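Local atomic coordinates of calmodulin, putative (Toxoplasma gondii, PDB entry 6TJ6), a protein that probably binds calcium ions through EF-hand motifs, as a calmodulin-like protein of this parasite. Residues Glu22-Leu28 against Leu47-Ala52. Numbering follows the deposited sequence.
Sequences EISGRDL and LPMSMA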
ATOM      1  N   GLU A  22      -5.409  12.378  -0.707  1.00 50.40           N
ATOM      2  CA  GLU A  22      -6.677  12.816  -1.269  1.00 64.39           C
ATOM      3  C   GLU A  22      -7.090  11.867  -2.381  1.00 64.66           C
ATOM      4  O   GLU A  22      -6.261  11.461  -3.200  1.00 67.12           O
ATOM      5  CB  GLU A  22      -6.582  14.243  -1.830  1.00 66.40           C
ATOM      6  CG  GLU A  22      -6.014  15.263  -0.863  1.00 80.82           C
ATOM      7  CD  GLU A  22      -7.084  16.074  -0.166  1.00 90.16           C
ATOM      8  OE1 GLU A  22      -6.748  17.134   0.403  1.00 93.48           O
ATOM      9  OE2 GLU A  22      -8.260  15.656  -0.196  1.00 93.53           O
ATOM     10  N   ILE A  23      -8.370  11.513  -2.405  1.00 55.91           N
ATOM     11  CA  ILE A  23      -8.961  10.790  -3.521  1.00 58.32           C
ATOM     12  C   ILE A  23      -9.955  11.718  -4.205  1.00 60.04           C
ATOM     13  O   ILE A  23     -10.760  12.381  -3.541  1.00 54.91           O
ATOM     14  CB  ILE A  23      -9.636   9.480  -3.074  1.00 66.61           C
ATOM     15  CG1 ILE A  23      -8.619   8.551  -2.413  1.00 75.34           C
ATOM     16  CG2 ILE A  23     -10.209   8.769  -4.263  1.00 76.40           C
ATOM     17  CD1 ILE A  23      -9.108   7.123  -2.282  1.00 78.19           C
ATOM     18  N   SER A  24      -9.896  11.765  -5.534  1.00 58.38           N
ATOM     19  CA  SER A  24     -10.606  12.790  -6.282  1.00 61.74           C
ATOM     20  C   SER A  24     -11.081  12.227  -7.612  1.00 64.33           C
ATOM     21  O   SER A  24     -10.428  11.367  -8.210  1.00 62.44           O
ATOM     22  CB  SER A  24      -9.710  14.013  -6.514  1.00 68.16           C
ATOM     23  OG  SER A  24     -10.364  14.998  -7.289  1.00 83.09           O
ATOM     24  N   GLY A  25     -12.230  12.729  -8.067  1.00 66.27           N
ATOM     25  CA  GLY A  25     -12.720  12.396  -9.395  1.00 68.58           C
ATOM     26  C   GLY A  25     -13.101  10.935  -9.524  1.00 68.79           C
ATOM     27  O   GLY A  25     -13.647  10.320  -8.599  1.00 78.92           O
ATOM     28  N   ARG A  26     -12.800  10.372 -10.698  1.00 65.26           N
ATOM     29  CA  ARG A  26     -13.156   8.987 -10.986  1.00 69.60           C
ATOM     30  C   ARG A  26     -12.644   8.049  -9.903  1.00 63.20           C
ATOM     31  O   ARG A  26     -13.390   7.191  -9.412  1.00 68.95           O
ATOM     32  CB  ARG A  26     -12.600   8.580 -12.353  1.00 71.12           C
ATOM     33  CG  ARG A  26     -13.348   7.445 -13.037  1.00 69.35           C
ATOM     34  N   ASP A  27     -11.381   8.223  -9.497  1.00 60.87           N
ATOM     35  CA  ASP A  27     -10.807   7.390  -8.445  1.00 62.44           C
ATOM     36  C   ASP A  27     -11.735   7.294  -7.240  1.00 56.40           C
ATOM     37  O   ASP A  27     -11.967   6.197  -6.718  1.00 58.44           O
ATOM     38  CB  ASP A  27      -9.435   7.928  -8.028  1.00 69.89           C
ATOM     39  CG  ASP A  27      -8.410   7.840  -9.145  1.00 84.67           C
ATOM     40  OD1 ASP A  27      -7.877   8.894  -9.551  1.00 89.88           O
ATOM     41  OD2 ASP A  27      -8.146   6.717  -9.626  1.00 93.35           O
ATOM     42  N   LEU A  28     -12.310   8.427  -6.812  1.00 48.51           N
ATOM     43  CA  LEU A  28     -13.259   8.411  -5.702  1.00 53.09           C
ATOM     44  C   LEU A  28     -14.316   7.340  -5.917  1.00 59.38           C
ATOM     45  O   LEU A  28     -14.387   6.362  -5.159  1.00 50.31           O
ATOM     46  CB  LEU A  28     -13.893   9.794  -5.530  1.00 52.80           C
ATOM     47  CG  LEU A  28     -14.810  10.026  -4.323  1.00 49.15           C
ATOM     48  CD1 LEU A  28     -14.300   9.312  -3.073  1.00 52.02           C
ATOM     49  CD2 LEU A  28     -14.962  11.514  -4.048  1.00 49.68           C
ATOM     50  N   LEU A  47     -21.344  13.698  -4.324  1.00 72.01           N
ATOM     51  CA  LEU A  47     -19.979  13.527  -3.847  1.00 68.71           C
ATOM     52  C   LEU A  47     -19.210  14.840  -3.966  1.00 66.15           C
ATOM     53  O   LEU A  47     -19.408  15.591  -4.930  1.00 67.84           O
ATOM     54  CB  LEU A  47     -19.264  12.429  -4.636  1.00 61.12           C
ATOM     55  CG  LEU A  47     -19.692  10.984  -4.377  1.00 58.65           C
ATOM     56  CD1 LEU A  47     -18.944  10.036  -5.303  1.00 56.61           C
ATOM     57  CD2 LEU A  47     -19.461  10.608  -2.921  1.00 56.78           C
ATOM     58  N   PRO A  48     -18.336  15.154  -3.009  1.00 64.46           N
ATOM     59  CA  PRO A  48     -17.570  16.406  -3.089  1.00 65.54           C
ATOM     60  C   PRO A  48     -16.474  16.345  -4.138  1.00 70.70           C
ATOM     61  O   PRO A  48     -16.274  15.305  -4.773  1.00 63.24           O
ATOM     62  CB  PRO A  48     -16.988  16.547  -1.677  1.00 62.19           C
ATOM     63  CG  PRO A  48     -16.880  15.145  -1.182  1.00 61.01           C
ATOM     64  CD  PRO A  48     -18.056  14.408  -1.770  1.00 59.16           C
ATOM     65  N   MET A  49     -15.754  17.456  -4.323  1.00 85.40           N
ATOM     66  CA  MET A  49     -14.672  17.482  -5.303  1.00 87.85           C
ATOM     67  C   MET A  49     -13.604  16.448  -4.966  1.00 79.54           C
ATOM     68  O   MET A  49     -13.144  15.705  -5.841  1.00 77.67           O
ATOM     69  CB  MET A  49     -14.061  18.882  -5.381  1.00 97.16           C
ATOM     70  CG  MET A  49     -14.912  19.897  -6.130  0.50111.04           C
ATOM     71  SD  MET A  49     -13.896  20.980  -7.153  1.00120.87           S
ATOM     72  CE  MET A  49     -15.114  22.152  -7.744  0.50123.34           C
ATOM     73  N   SER A  50     -13.208  16.375  -3.697  1.00 71.35           N
ATOM     74  CA  SER A  50     -12.208  15.415  -3.258  1.00 65.89           C
ATOM     75  C   SER A  50     -12.458  15.069  -1.796  1.00 62.59           C
ATOM     76  O   SER A  50     -13.190  15.762  -1.085  1.00 60.17           O
ATOM     77  CB  SER A  50     -10.788  15.955  -3.460  1.00 57.78           C
ATOM     78  OG  SER A  50     -10.557  17.104  -2.664  1.00 71.89           O
ATOM     79  N   MET A  51     -11.834  13.978  -1.355  1.00 56.51           N
ATOM     80  CA  MET A  51     -11.970  13.491   0.011  1.00 52.13           C
ATOM     81  C   MET A  51     -10.600  13.152   0.576  1.00 51.78           C
ATOM     82  O   MET A  51      -9.822  12.434  -0.061  1.00 51.54           O
ATOM     83  CB  MET A  51     -12.864  12.247   0.082  1.00 47.94           C
ATOM     84  CG  MET A  51     -14.353  12.490  -0.068  1.00 49.17           C
ATOM     85  SD  MET A  51     -15.259  10.993   0.375  1.00 54.87           S
ATOM     86  CE  MET A  51     -16.900  11.376  -0.221  1.00 55.56           C
ATOM     87  N   ALA A  52     -10.312  13.664   1.769  1.00 45.47           N
ATOM     88  CA  ALA A  52      -9.234  13.123   2.579  1.00 47.06           C
ATOM     89  C   ALA A  52      -9.751  11.905   3.344  1.00 47.92           C
ATOM     90  O   ALA A  52     -10.935  11.559   3.278  1.00 45.50           O
ATOM     91  CB  ALA A  52      -8.686  14.195   3.521  1.00 45.72           C
TER
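With CG anti to the backbone N (chi1 -174°), L28 reaches from the first turn of helix 26-34 to M51, whose side chain has CG anti to its own carbonyl carbon (-75°) and runs extended beyond it. The two chains cross at roughly a right angle, L28 CD1 lying 4.0 Å from M51 SD. L47 CD1 adds an apolar contact to L28 CG at 4.2 Å. F56 of helix 53-64 touches both L28 and M51. The backbones are joined at I23 and M51, an antiparallel hydrogen-bonded pair: I23 N donates to M51 O at 2.9 Å, nearly straight at 170°, and M51 N returns a bond of 2.9 Å to I23 O. On the face carrying S24 and S50, S24 CB meets S50 CB at 3.8 Å, and S24 OG donates to M49 O over 3.2 Å, tilted from the carbonyl plane. E22, part of a calcium site seen in this protein but empty in this chain, pairs through OE1 with a basic side chain of another protein's chain. Two short antiparallel strands, one within a calcium-binding loop, are arranged as in the beta link between paired EF-hands, the second inferred here from its helix-strand-helix topology, in the N-terminal lobe.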